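Local coordinates for thiosulfate sulfurtransferase (Pseudomonas aeruginosa, PDB 1YT8), which probably transfers sulfur from thiosulfate to cyanide, as rhodaneses do, using a chain that carries four rhodanese-like domains, at residues E107-V112 with F512-Q517; P40-N45 with D521-F526; E431-T436 with K456-L461; T393-F398 with P410-V415. All blocks are in the same frame, centred on the assembly; numbering follows the deposited sequence.

Contact 1 (E107-V112 with F512-Q517)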
loop_
_atom_site.group_PDB
_atom_site.type_symbol
_atom_site.label_atom_id
_atom_site.label_comp_id
_atom_site.label_asym_id
_atom_site.label_seq_id
_atom_site.Cartn_x
_atom_site.Cartn_y
_atom_site.Cartn_z
ATOM N N GLU A 107 20.125 10.591 1.349
ATOM C CA GLU A 107 18.954 11.366 1.740
ATOM C C GLU A 107 17.968 10.453 2.468
ATOM O O GLU A 107 17.813 9.291 2.105
ATOM C CB GLU A 107 18.296 11.966 0.492
ATOM C CG GLU A 107 17.149 12.949 0.754
ATOM C CD GLU A 107 17.598 14.261 1.397
ATOM O OE1 GLU A 107 18.803 14.584 1.358
ATOM O OE2 GLU A 107 16.733 14.985 1.932
ATOM N N LEU A 108 17.316 10.976 3.505
ATOM C CA LEU A 108 16.342 10.192 4.260
ATOM C C LEU A 108 14.974 10.864 4.244
ATOM O O LEU A 108 14.876 12.090 4.244
ATOM C CB LEU A 108 16.822 9.988 5.701
ATOM C CG LEU A 108 17.988 8.996 5.833
ATOM C CD1 LEU A 108 18.450 8.916 7.285
ATOM C CD2 LEU A 108 17.537 7.622 5.340
ATOM N N PHE A 109 13.922 10.052 4.237
ATOM C CA PHE A 109 12.555 10.558 4.185
ATOM C C PHE A 109 11.682 9.982 5.287
ATOM O O PHE A 109 11.917 8.870 5.759
ATOM C CB PHE A 109 11.917 10.180 2.844
ATOM C CG PHE A 109 12.588 10.790 1.644
ATOM C CD1 PHE A 109 12.038 11.904 1.021
ATOM C CD2 PHE A 109 13.748 10.230 1.118
ATOM C CE1 PHE A 109 12.630 12.456 -0.116
ATOM C CE2 PHE A 109 14.354 10.772 -0.021
ATOM C CZ PHE A 109 13.792 11.888 -0.640
ATOM N N ARG A 110 10.668 10.733 5.696
ATOM C CA ARG A 110 9.745 10.223 6.700
ATOM C C ARG A 110 8.438 9.923 5.977
ATOM O O ARG A 110 8.328 10.149 4.766
ATOM C CB ARG A 110 9.509 11.233 7.827
ATOM C CG ARG A 110 8.993 12.579 7.374
ATOM C CD ARG A 110 8.455 13.388 8.553
ATOM N NE ARG A 110 7.214 12.823 9.079
ATOM C CZ ARG A 110 7.128 12.043 10.152
ATOM N NH1 ARG A 110 8.217 11.721 10.843
ATOM N NH2 ARG A 110 5.947 11.574 10.532
ATOM N N ASP A 111 7.465 9.409 6.726
ATOM C CA ASP A 111 6.144 9.040 6.218
ATOM C C ASP A 111 6.184 7.780 5.354
ATOM O O ASP A 111 7.188 7.062 5.343
ATOM C CB ASP A 111 5.513 10.202 5.437
ATOM C CG ASP A 111 4.009 10.287 5.642
ATOM O OD1 ASP A 111 3.262 9.514 5.007
ATOM O OD2 ASP A 111 3.571 11.119 6.462
ATOM N N VAL A 112 5.090 7.505 4.643
ATOM C CA VAL A 112 5.001 6.314 3.794
ATOM C C VAL A 112 4.654 6.646 2.338
ATOM O O VAL A 112 4.147 7.731 2.050
ATOM C CB VAL A 112 3.941 5.326 4.343
ATOM C CG1 VAL A 112 4.312 4.893 5.753
ATOM C CG2 VAL A 112 2.557 5.982 4.338
ATOM N N PHE A 512 5.426 19.868 1.221
ATOM C CA PHE A 512 5.945 21.104 0.633
ATOM C C PHE A 512 7.456 21.034 0.395
ATOM O O PHE A 512 7.992 21.733 -0.470
ATOM C CB PHE A 512 5.638 22.285 1.560
ATOM C CG PHE A 512 6.049 23.630 1.005
ATOM C CD1 PHE A 512 5.272 24.270 0.044
ATOM C CD2 PHE A 512 7.214 24.255 1.448
ATOM C CE1 PHE A 512 5.647 25.518 -0.471
ATOM C CE2 PHE A 512 7.600 25.501 0.941
ATOM C CZ PHE A 512 6.813 26.133 -0.020
ATOM N N GLY A 513 8.147 20.196 1.161
ATOM C CA GLY A 513 9.588 20.094 1.000
ATOM C C GLY A 513 10.094 18.893 0.219
ATOM O O GLY A 513 11.307 18.710 0.091
ATOM N N LEU A 514 9.187 18.086 -0.322
ATOM C CA LEU A 514 9.578 16.884 -1.058
ATOM C C LEU A 514 10.356 17.074 -2.357
ATOM O O LEU A 514 11.299 16.333 -2.622
ATOM C CB LEU A 514 8.352 16.010 -1.333
ATOM C CG LEU A 514 7.809 15.264 -0.114
ATOM C CD1 LEU A 514 6.558 14.501 -0.504
ATOM C CD2 LEU A 514 8.875 14.315 0.420
ATOM N N VAL A 515 9.970 18.042 -3.178
ATOM C CA VAL A 515 10.685 18.252 -4.430
ATOM C C VAL A 515 12.148 18.596 -4.164
ATOM O O VAL A 515 13.048 18.127 -4.869
ATOM C CB VAL A 515 10.012 19.346 -5.276
ATOM C CG1 VAL A 515 10.893 19.714 -6.467
ATOM C CG2 VAL A 515 8.666 18.832 -5.767
ATOM N N GLU A 516 12.390 19.398 -3.134
ATOM C CA GLU A 516 13.752 19.764 -2.783
ATOM C C GLU A 516 14.520 18.504 -2.380
ATOM O O GLU A 516 15.674 18.325 -2.765
ATOM C CB GLU A 516 13.757 20.770 -1.631
ATOM C CG GLU A 516 15.143 21.268 -1.258
ATOM C CD GLU A 516 15.115 22.293 -0.138
ATOM O OE1 GLU A 516 14.386 23.299 -0.269
ATOM O OE2 GLU A 516 15.826 22.097 0.870
ATOM N N GLN A 517 13.875 17.627 -1.613
ATOM C CA GLN A 517 14.524 16.387 -1.184
ATOM C C GLN A 517 14.850 15.483 -2.370
ATOM O O GLN A 517 15.900 14.836 -2.392
ATOM C CB GLN A 517 13.645 15.613 -0.197
ATOM C CG GLN A 517 13.492 16.246 1.170
ATOM C CD GLN A 517 13.085 15.224 2.207
ATOM O OE1 GLN A 517 13.918 14.455 2.703
ATOM N NE2 GLN A 517 11.799 15.183 2.522
#
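Glu-107 OE2 is held by a salt bridge from Arg-520 NH2 and lies against the side chain of Gln-517, 3.6 Å from its CG. Two parts of the fold meet here: the loop that links helix 97-103 of the first rhodanese-like domain to helix 114-127, and the start of the C-terminal helix 514-521. Arg-520 sits one turn beyond Gln-517 on that helix, and the same arginine also bridges to Glu-516, which ties the carboxylate of the loop to the helix surface. Glu-107 reaches over with CG anti to its backbone N (chi1 -173°), and its chain crosses that of Gln-517 at about a right angle, the carboxylate and amide planes standing 70° apart.

Phe-109 does most of the apolar work. Its ring and the Gln-517 chain slide past each other in opposite directions, with ring and amide planes only 24° apart, and the amide lies over one face, displaced toward the rim. The approach is tight: Gln-517 CB is 3.3 Å from Phe-109 CE1, and Gln-517 CD is 3.6 Å from the same ring carbon. Val-114, at the start of the helix into which the loop runs, and Leu-41 also touch this phenylalanine. Leu-514, a turn earlier on the helix than Gln-517, meets the Phe-109 ring at its edge, with CD2 near the ring plane and 4.0 Å from Phe-109 CD1.

Contact 2 (P40-N45 with D521-F526)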
loop_
_atom_site.group_PDB
_atom_site.type_symbol
_atom_site.label_atom_id
_atom_site.label_comp_id
_atom_site.label_asym_id
_atom_site.label_seq_id
_atom_site.Cartn_x
_atom_site.Cartn_y
_atom_site.Cartn_z
ATOM N N PRO A 40 15.333 5.432 3.349
ATOM C CA PRO A 40 15.766 5.863 2.016
ATOM C C PRO A 40 14.547 5.954 1.103
ATOM O O PRO A 40 13.564 5.240 1.298
ATOM C CB PRO A 40 16.730 4.758 1.593
ATOM C CG PRO A 40 17.323 4.320 2.903
ATOM C CD PRO A 40 16.101 4.255 3.791
ATOM N N LEU A 41 14.621 6.823 0.104
ATOM C CA LEU A 41 13.513 7.025 -0.830
ATOM C C LEU A 41 12.868 5.760 -1.393
ATOM O O LEU A 41 11.640 5.626 -1.384
ATOM C CB LEU A 41 13.975 7.910 -1.990
ATOM C CG LEU A 41 12.941 8.229 -3.072
ATOM C CD1 LEU A 41 11.690 8.831 -2.431
ATOM C CD2 LEU A 41 13.553 9.209 -4.074
ATOM N N PHE A 42 13.687 4.832 -1.879
ATOM C CA PHE A 42 13.160 3.612 -2.476
ATOM C C PHE A 42 13.160 2.375 -1.594
ATOM O O PHE A 42 12.987 1.249 -2.078
ATOM C CB PHE A 42 13.875 3.350 -3.806
ATOM C CG PHE A 42 13.534 4.364 -4.862
ATOM C CD1 PHE A 42 12.245 4.416 -5.389
ATOM C CD2 PHE A 42 14.459 5.327 -5.255
ATOM C CE1 PHE A 42 11.876 5.420 -6.289
ATOM C CE2 PHE A 42 14.104 6.334 -6.153
ATOM C CZ PHE A 42 12.808 6.382 -6.671
ATOM N N ALA A 43 13.328 2.587 -0.295
ATOM C CA ALA A 43 13.296 1.480 0.645
ATOM C C ALA A 43 11.831 1.089 0.827
ATOM O O ALA A 43 10.972 1.943 1.062
ATOM C CB ALA A 43 13.900 1.900 1.986
ATOM N N ALA A 44 11.550 -0.201 0.694
ATOM C CA ALA A 44 10.202 -0.713 0.866
ATOM C C ALA A 44 10.130 -1.282 2.272
ATOM O O ALA A 44 11.088 -1.893 2.744
ATOM C CB ALA A 44 9.916 -1.807 -0.160
ATOM N N ASN A 45 9.005 -1.081 2.949
ATOM C CA ASN A 45 8.869 -1.593 4.302
ATOM C C ASN A 45 8.222 -2.972 4.330
ATOM O O ASN A 45 7.080 -3.141 3.915
ATOM C CB ASN A 45 8.055 -0.614 5.158
ATOM C CG ASN A 45 7.935 -1.056 6.610
ATOM O OD1 ASN A 45 8.891 -1.560 7.205
ATOM N ND2 ASN A 45 6.766 -0.842 7.195
ATOM N N ASP A 521 18.388 13.705 -3.377
ATOM C CA ASP A 521 18.552 12.263 -3.561
ATOM C C ASP A 521 19.150 11.973 -4.938
ATOM O O ASP A 521 20.145 11.258 -5.048
ATOM C CB ASP A 521 17.213 11.542 -3.437
ATOM C CG ASP A 521 17.340 10.056 -3.688
ATOM O OD1 ASP A 521 17.801 9.330 -2.780
ATOM O OD2 ASP A 521 17.003 9.616 -4.807
ATOM N N GLY A 522 18.517 12.513 -5.978
ATOM C CA GLY A 522 18.993 12.353 -7.346
ATOM C C GLY A 522 19.017 10.979 -8.002
ATOM O O GLY A 522 19.725 10.787 -8.994
ATOM N N THR A 523 18.250 10.026 -7.483
ATOM C CA THR A 523 18.235 8.682 -8.062
ATOM C C THR A 523 16.856 8.241 -8.570
ATOM O O THR A 523 16.701 7.131 -9.073
ATOM C CB THR A 523 18.706 7.633 -7.031
ATOM O OG1 THR A 523 17.712 7.500 -6.007
ATOM C CG2 THR A 523 20.023 8.069 -6.385
ATOM N N HIS A 524 15.863 9.114 -8.454
ATOM C CA HIS A 524 14.499 8.778 -8.860
ATOM C C HIS A 524 14.246 8.610 -10.359
ATOM O O HIS A 524 13.535 7.695 -10.772
ATOM C CB HIS A 524 13.527 9.813 -8.273
ATOM C CG HIS A 524 13.869 11.229 -8.622
ATOM N ND1 HIS A 524 13.541 11.795 -9.834
ATOM C CD2 HIS A 524 14.526 12.185 -7.924
ATOM C CE1 HIS A 524 13.979 13.042 -9.869
ATOM N NE2 HIS A 524 14.581 13.304 -8.721
ATOM N N GLY A 525 14.816 9.487 -11.177
ATOM C CA GLY A 525 14.605 9.381 -12.611
ATOM C C GLY A 525 13.195 9.748 -13.055
ATOM O O GLY A 525 12.761 9.367 -14.142
ATOM N N PHE A 526 12.470 10.487 -12.219
ATOM C CA PHE A 526 11.108 10.897 -12.561
ATOM C C PHE A 526 11.122 11.954 -13.657
ATOM O O PHE A 526 12.076 12.713 -13.782
ATOM C CB PHE A 526 10.389 11.553 -11.371
ATOM C CG PHE A 526 10.214 10.670 -10.170
ATOM C CD1 PHE A 526 10.294 9.284 -10.265
ATOM C CD2 PHE A 526 9.903 11.241 -8.935
ATOM C CE1 PHE A 526 10.063 8.476 -9.146
ATOM C CE2 PHE A 526 9.669 10.441 -7.810
ATOM C CZ PHE A 526 9.749 9.055 -7.920
HETATM O O HOH W 1 17.001 8.112 -0.371
#
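Leu-41 and Asp-521 are joined through one water, and that link carries the polar side of the contact. The water accepts from Leu-41 N at 2.7 Å and donates to Asp-521 OD1, while the other carboxylate oxygen turns to its own chain. Asp-521 OD2 takes Thr-523 N from above the carboxylate plane and Thr-523 OG1 on the syn side. The OG1 position between backbone N and carbonyl carbon (chi1 70°) points the hydroxyl back to the aspartate. Another local bond runs from Phe-526 N to His-524 ND1, 2.9 Å long and in the imidazole plane, which would leave ND1 without a proton.

Van der Waals contacts fill in around these bonds. Leu-41 CD2 packs 3.6 Å from Asp-521 OD2, and Leu-41 CG covers one face of the Phe-42 ring. The same ring meets the tail edge-on: Phe-42 CZ is 3.7 Å from His-524 CA, CE2 is 3.8 Å from Thr-523 OG1, and CZ makes an apolar contact with Phe-526 CE1 at 4.2 Å. His-524 CB sits over the centre of the Phe-526 ring, and Phe-119 meets that ring edge-to-face.

Two turns thus pack together. Pro-40 to Ala-43 form a type I beta turn leading into strand 44-45, an edge strand of the first rhodanese-like sheet; Asp-521 to Thr-523 form an Asx turn where helix 514-521 ends, with Gly-522 at positive phi.

Contact 3 (E431-T436 with K456-L461)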
loop_
_atom_site.group_PDB
_atom_site.type_symbol
_atom_site.label_atom_id
_atom_site.label_comp_id
_atom_site.label_asym_id
_atom_site.label_seq_id
_atom_site.Cartn_x
_atom_site.Cartn_y
_atom_site.Cartn_z
ATOM N N GLU A 431 2.663 -22.539 31.555
ATOM C CA GLU A 431 2.789 -23.984 31.460
ATOM C C GLU A 431 2.640 -24.377 29.995
ATOM O O GLU A 431 3.128 -25.422 29.562
ATOM C CB GLU A 431 1.722 -24.669 32.321
ATOM C CG GLU A 431 1.811 -24.269 33.792
ATOM C CD GLU A 431 1.035 -25.188 34.719
ATOM O OE1 GLU A 431 -0.194 -25.325 34.548
ATOM O OE2 GLU A 431 1.663 -25.773 35.628
ATOM N N ARG A 432 1.984 -23.509 29.228
ATOM C CA ARG A 432 1.758 -23.758 27.811
ATOM C C ARG A 432 1.306 -22.480 27.109
ATOM O O ARG A 432 0.638 -21.633 27.705
ATOM C CB ARG A 432 0.696 -24.845 27.642
ATOM C CG ARG A 432 -0.585 -24.557 28.412
ATOM C CD ARG A 432 -1.426 -25.810 28.613
ATOM N NE ARG A 432 -2.633 -25.528 29.388
ATOM C CZ ARG A 432 -3.486 -26.456 29.814
ATOM N NH1 ARG A 432 -3.268 -27.736 29.544
ATOM N NH2 ARG A 432 -4.561 -26.106 30.511
ATOM N N TYR A 433 1.674 -22.353 25.838
ATOM C CA TYR A 433 1.312 -21.188 25.041
ATOM C C TYR A 433 0.395 -21.581 23.896
ATOM O O TYR A 433 0.540 -22.654 23.312
ATOM C CB TYR A 433 2.560 -20.541 24.437
ATOM C CG TYR A 433 3.492 -19.892 25.427
ATOM C CD1 TYR A 433 3.365 -18.541 25.755
ATOM C CD2 TYR A 433 4.519 -20.620 26.019
ATOM C CE1 TYR A 433 4.246 -17.933 26.646
ATOM C CE2 TYR A 433 5.401 -20.026 26.912
ATOM C CZ TYR A 433 5.262 -18.684 27.221
ATOM O OH TYR A 433 6.136 -18.108 28.109
ATOM N N VAL A 434 -0.547 -20.701 23.581
ATOM C CA VAL A 434 -1.464 -20.912 22.475
ATOM C C VAL A 434 -1.369 -19.635 21.645
ATOM O O VAL A 434 -1.600 -18.539 22.156
ATOM C CB VAL A 434 -2.913 -21.114 22.953
ATOM C CG1 VAL A 434 -3.835 -21.243 21.743
ATOM C CG2 VAL A 434 -3.006 -22.372 23.816
ATOM N N LEU A 435 -1.006 -19.776 20.375
ATOM C CA LEU A 435 -0.853 -18.615 19.503
ATOM C C LEU A 435 -2.055 -18.423 18.585
ATOM O O LEU A 435 -2.637 -19.390 18.094
ATOM C CB LEU A 435 0.418 -18.762 18.661
ATOM C CG LEU A 435 1.657 -19.324 19.377
ATOM C CD1 LEU A 435 2.837 -19.270 18.418
ATOM C CD2 LEU A 435 1.964 -18.537 20.646
ATOM N N THR A 436 -2.422 -17.167 18.350
ATOM C CA THR A 436 -3.551 -16.873 17.483
ATOM C C THR A 436 -3.337 -15.579 16.703
ATOM O O THR A 436 -2.375 -14.848 16.922
ATOM C CB THR A 436 -4.866 -16.739 18.300
ATOM O OG1 THR A 436 -5.989 -16.682 17.410
ATOM C CG2 THR A 436 -4.846 -15.467 19.143
ATOM N N LYS A 456 8.794 -24.219 26.279
ATOM C CA LYS A 456 7.512 -24.707 26.786
ATOM C C LYS A 456 6.636 -25.246 25.655
ATOM O O LYS A 456 6.917 -25.020 24.476
ATOM C CB LYS A 456 6.762 -23.569 27.494
ATOM C CG LYS A 456 7.444 -23.015 28.739
ATOM C CD LYS A 456 7.438 -24.042 29.872
ATOM C CE LYS A 456 7.940 -23.442 31.173
ATOM N NZ LYS A 456 9.326 -22.915 31.034
ATOM N N PRO A 457 5.558 -25.971 26.003
ATOM C CA PRO A 457 4.651 -26.522 24.991
ATOM C C PRO A 457 3.964 -25.358 24.276
ATOM O O PRO A 457 3.458 -24.440 24.927
ATOM C CB PRO A 457 3.661 -27.343 25.821
ATOM C CG PRO A 457 4.458 -27.740 27.025
ATOM C CD PRO A 457 5.205 -26.469 27.345
ATOM N N VAL A 458 3.956 -25.386 22.948
ATOM C CA VAL A 458 3.322 -24.316 22.178
ATOM C C VAL A 458 2.312 -24.898 21.201
ATOM O O VAL A 458 2.595 -25.879 20.508
ATOM C CB VAL A 458 4.372 -23.483 21.390
ATOM C CG1 VAL A 458 3.681 -22.356 20.626
ATOM C CG2 VAL A 458 5.405 -22.907 22.346
ATOM N N PHE A 459 1.131 -24.286 21.155
ATOM C CA PHE A 459 0.051 -24.724 20.277
ATOM C C PHE A 459 -0.490 -23.589 19.419
ATOM O O PHE A 459 -0.347 -22.413 19.761
ATOM C CB PHE A 459 -1.098 -25.292 21.110
ATOM C CG PHE A 459 -0.760 -26.574 21.805
ATOM C CD1 PHE A 459 -1.140 -27.796 21.259
ATOM C CD2 PHE A 459 -0.034 -26.563 22.992
ATOM C CE1 PHE A 459 -0.799 -28.993 21.894
ATOM C CE2 PHE A 459 0.312 -27.753 23.630
ATOM C CZ PHE A 459 -0.072 -28.967 23.079
ATOM N N LEU A 460 -1.120 -23.962 18.310
ATOM C CA LEU A 460 -1.718 -23.005 17.389
ATOM C C LEU A 460 -3.232 -23.157 17.452
ATOM O O LEU A 460 -3.754 -24.265 17.328
ATOM C CB LEU A 460 -1.250 -23.277 15.957
ATOM C CG LEU A 460 -1.816 -22.360 14.870
ATOM C CD1 LEU A 460 -1.286 -20.946 15.079
ATOM C CD2 LEU A 460 -1.408 -22.880 13.485
ATOM N N LEU A 461 -3.935 -22.048 17.656
ATOM C CA LEU A 461 -5.389 -22.090 17.708
ATOM C C LEU A 461 -5.903 -22.388 16.303
ATOM O O LEU A 461 -5.668 -21.614 15.370
ATOM C CB LEU A 461 -5.946 -20.751 18.198
ATOM C CG LEU A 461 -7.470 -20.664 18.325
ATOM C CD1 LEU A 461 -7.968 -21.751 19.266
ATOM C CD2 LEU A 461 -7.866 -19.291 18.850
#
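Tyr-433 to Leu-435 and Val-458 to Leu-460 pair as parallel strands at the two ends of a beta-alpha-beta crossover, with helix 441-454 between them in the sequence. They are neighbours in the five-stranded sheet of the last rhodanese-like domain. Four backbone bonds alternate across the pair: Tyr-433 N to Pro-457 O (2.9 Å), Phe-459 N to Tyr-433 O (2.8 Å), Leu-435 N to Phe-459 O and Leu-461 N to Leu-435 O (3.0 Å). The last is almost straight, at 176°. CA-H...O contacts add to three of these carbonyls, among them Val-434 CA to Phe-459 O.

Tyr-433, Leu-435, Val-458 and Leu-460 share one face, where helix 441-454 packs on Val-458 and Leu-460. Leu-435 CG lies 3.9 Å from Val-458 CG1, which is anti to its own backbone N (chi1 -179°). At the start of the pair the Tyr-433 ring offers its edge to Lys-456, CE2 to CB being 3.8 Å. The other face holds Val-434 and Phe-459, covered in part by Trp-387, whose ring meets Phe-459 edge-to-face.

At the far end Thr-436 OG1 lies beside Leu-461 CD2 at 3.5 Å, while the same hydroxyl is hydrogen-bonded to Thr-465. The backbone hydrogen bonds therefore fix the register, and the side chains across the pair contribute van der Waals contact; the polar ends of Arg-432 and Thr-436 find partners outside the pair, Thr-393 in the case of the arginine.

Contact 4 (T393-F398 with P410-V415)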
loop_
_atom_site.group_PDB
_atom_site.type_symbol
_atom_site.label_atom_id
_atom_site.label_comp_id
_atom_site.label_asym_id
_atom_site.label_seq_id
_atom_site.Cartn_x
_atom_site.Cartn_y
_atom_site.Cartn_z
ATOM N N THR A 393 -2.175 -21.045 31.166
ATOM C CA THR A 393 -2.192 -20.959 29.712
ATOM C C THR A 393 -2.032 -19.520 29.248
ATOM O O THR A 393 -2.833 -18.654 29.607
ATOM C CB THR A 393 -3.507 -21.517 29.128
ATOM O OG1 THR A 393 -3.632 -22.905 29.462
ATOM C CG2 THR A 393 -3.524 -21.367 27.614
ATOM N N ARG A 394 -0.995 -19.268 28.454
ATOM C CA ARG A 394 -0.749 -17.928 27.930
ATOM C C ARG A 394 -1.147 -17.855 26.460
ATOM O O ARG A 394 -0.664 -18.629 25.627
ATOM C CB ARG A 394 0.725 -17.542 28.083
ATOM C CG ARG A 394 1.075 -16.182 27.468
ATOM C CD ARG A 394 0.294 -15.048 28.133
ATOM N NE ARG A 394 0.818 -14.727 29.456
ATOM C CZ ARG A 394 0.215 -13.926 30.332
ATOM N NH1 ARG A 394 -0.946 -13.358 30.036
ATOM N NH2 ARG A 394 0.784 -13.684 31.503
ATOM N N VAL A 395 -2.048 -16.933 26.149
ATOM C CA VAL A 395 -2.501 -16.755 24.778
ATOM C C VAL A 395 -1.829 -15.518 24.199
ATOM O O VAL A 395 -1.911 -14.435 24.773
ATOM C CB VAL A 395 -4.029 -16.572 24.712
ATOM C CG1 VAL A 395 -4.460 -16.290 23.274
ATOM C CG2 VAL A 395 -4.723 -17.826 25.235
ATOM N N LEU A 396 -1.153 -15.695 23.068
ATOM C CA LEU A 396 -0.467 -14.604 22.388
ATOM C C LEU A 396 -1.206 -14.291 21.091
ATOM O O LEU A 396 -1.441 -15.185 20.277
ATOM C CB LEU A 396 0.978 -15.006 22.072
ATOM C CG LEU A 396 1.837 -15.442 23.258
ATOM C CD1 LEU A 396 3.264 -15.703 22.779
ATOM C CD2 LEU A 396 1.819 -14.360 24.337
ATOM N N ASP A 397 -1.562 -13.021 20.903
ATOM C CA ASP A 397 -2.290 -12.574 19.716
ATOM C C ASP A 397 -1.349 -11.806 18.782
ATOM O O ASP A 397 -0.818 -10.762 19.152
ATOM C CB ASP A 397 -3.448 -11.663 20.139
ATOM C CG ASP A 397 -4.515 -11.530 19.069
ATOM O OD1 ASP A 397 -4.210 -11.770 17.879
ATOM O OD2 ASP A 397 -5.661 -11.173 19.421
ATOM N N PHE A 398 -1.167 -12.320 17.569
ATOM C CA PHE A 398 -0.278 -11.708 16.582
ATOM C C PHE A 398 -0.962 -10.790 15.569
ATOM O O PHE A 398 -0.293 -10.211 14.705
ATOM C CB PHE A 398 0.481 -12.809 15.833
ATOM C CG PHE A 398 1.493 -13.526 16.681
ATOM C CD1 PHE A 398 2.826 -13.131 16.679
ATOM C CD2 PHE A 398 1.104 -14.569 17.515
ATOM C CE1 PHE A 398 3.761 -13.764 17.497
ATOM C CE2 PHE A 398 2.032 -15.207 18.340
ATOM C CZ PHE A 398 3.360 -14.804 18.330
ATOM N N PRO A 410 -10.587 -13.342 25.373
ATOM C CA PRO A 410 -10.389 -12.845 26.739
ATOM C C PRO A 410 -9.069 -13.306 27.352
ATOM O O PRO A 410 -8.761 -14.500 27.352
ATOM C CB PRO A 410 -11.598 -13.404 27.486
ATOM C CG PRO A 410 -12.652 -13.427 26.429
ATOM C CD PRO A 410 -11.899 -13.998 25.245
ATOM N N GLY A 411 -8.294 -12.353 27.867
ATOM C CA GLY A 411 -7.019 -12.679 28.481
ATOM C C GLY A 411 -5.826 -12.711 27.535
ATOM O O GLY A 411 -4.683 -12.752 27.988
ATOM N N ALA A 412 -6.080 -12.698 26.231
ATOM C CA ALA A 412 -5.000 -12.733 25.248
ATOM C C ALA A 412 -4.071 -11.529 25.384
ATOM O O ALA A 412 -4.505 -10.428 25.729
ATOM C CB ALA A 412 -5.578 -12.786 23.839
ATOM N N ALA A 413 -2.785 -11.749 25.122
ATOM C CA ALA A 413 -1.796 -10.680 25.193
ATOM C C ALA A 413 -1.370 -10.325 23.770
ATOM O O ALA A 413 -1.034 -11.205 22.980
ATOM C CB ALA A 413 -0.578 -11.135 26.004
ATOM N N TRP A 414 -1.402 -9.040 23.433
ATOM C CA TRP A 414 -0.985 -8.635 22.097
ATOM C C TRP A 414 0.539 -8.569 22.061
ATOM O O TRP A 414 1.174 -8.074 22.996
ATOM C CB TRP A 414 -1.561 -7.265 21.716
ATOM C CG TRP A 414 -1.134 -6.852 20.339
ATOM C CD1 TRP A 414 -1.602 -7.345 19.154
ATOM C CD2 TRP A 414 -0.079 -5.942 20.007
ATOM N NE1 TRP A 414 -0.899 -6.802 18.102
ATOM C CE2 TRP A 414 0.043 -5.938 18.597
ATOM C CE3 TRP A 414 0.780 -5.131 20.764
ATOM C CZ2 TRP A 414 0.991 -5.152 17.925
ATOM C CZ3 TRP A 414 1.725 -4.348 20.095
ATOM C CH2 TRP A 414 1.820 -4.368 18.687
ATOM N N VAL A 415 1.122 -9.063 20.975
ATOM C CA VAL A 415 2.571 -9.064 20.833
ATOM C C VAL A 415 3.018 -8.760 19.410
ATOM O O VAL A 415 2.245 -8.878 18.456
ATOM C CB VAL A 415 3.180 -10.441 21.205
ATOM C CG1 VAL A 415 2.849 -10.799 22.646
ATOM C CG2 VAL A 415 2.647 -11.507 20.266
HETATM O O HOH W 2 -2.952 -14.966 28.196
HETATM O O HOH W 3 1.343 -8.313 16.099
#
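The Phe-398 ring has Val-415 CG2 over one face, 3.8 Å from the centroid and 15° off the ring normal, a CH-pi contact displaced toward the rim and nearest CE1. That methyl holds the position between backbone N and carbonyl carbon, and the isopropyl group's other branch, CG1, turns to Leu-396 CD2 at 4.1 Å. The Trp-414 indole meets Asp-397 O obliquely, CD1 being 3.5 Å from that oxygen; its NE1 is bonded to Thr-399 O and its ring also meets that of Tyr-404. The third flat group, the guanidinium of Arg-394, has Gly-411 O near its plane at the edge, too far for a direct bond. A water closes this gap: it accepts from Arg-394 NH1 and Val-395 N and donates to Gly-411 O at 2.8 Å.

The backbones pair in parallel. Ala-413 N donates to Val-395 O (2.8 Å), Asp-397 N to Ala-413 O (2.8 Å, 174°) and Val-415 N to Asp-397 O, the longest at 3.2 Å. Ala-412 CB rests 3.7 Å from Val-395 CG1, which stands anti to its backbone N (chi1 176°).

The pair belongs to the beta-alpha-beta unit built on helix 401-406. Strand 393-397 lies between 432-436 and the edge strand 413-414 in the rhodanese-like sheet, helix 420-427 covers Leu-396 and Ala-413, and on the other face helix 401-406 reaches Asp-397 and Trp-414.

Contacts 3 and 4 belong to one parallel sheet: strand 393-397 of contact 4 adjoins strand 432-436 of contact 3, and Arg-432 to Thr-393 and Thr-436 to Phe-398 tie the pairs together. Contact 4 is the more buried; contact 3 is exposed where its strands begin, at Glu-431 and Pro-457. Both rest on parallel-sheet backbone hydrogen bonds. Contacts 1 and 2, about 38 to 44 Å away between centres, join loops near the N-terminal sheet to the chain's C-terminal helix and tail. Side-chain packing, an outside arginine and a water do the joining. They touch each other where Phe-109 CE2 lies 3.5 Å from Leu-41 CB, and both are partly buried.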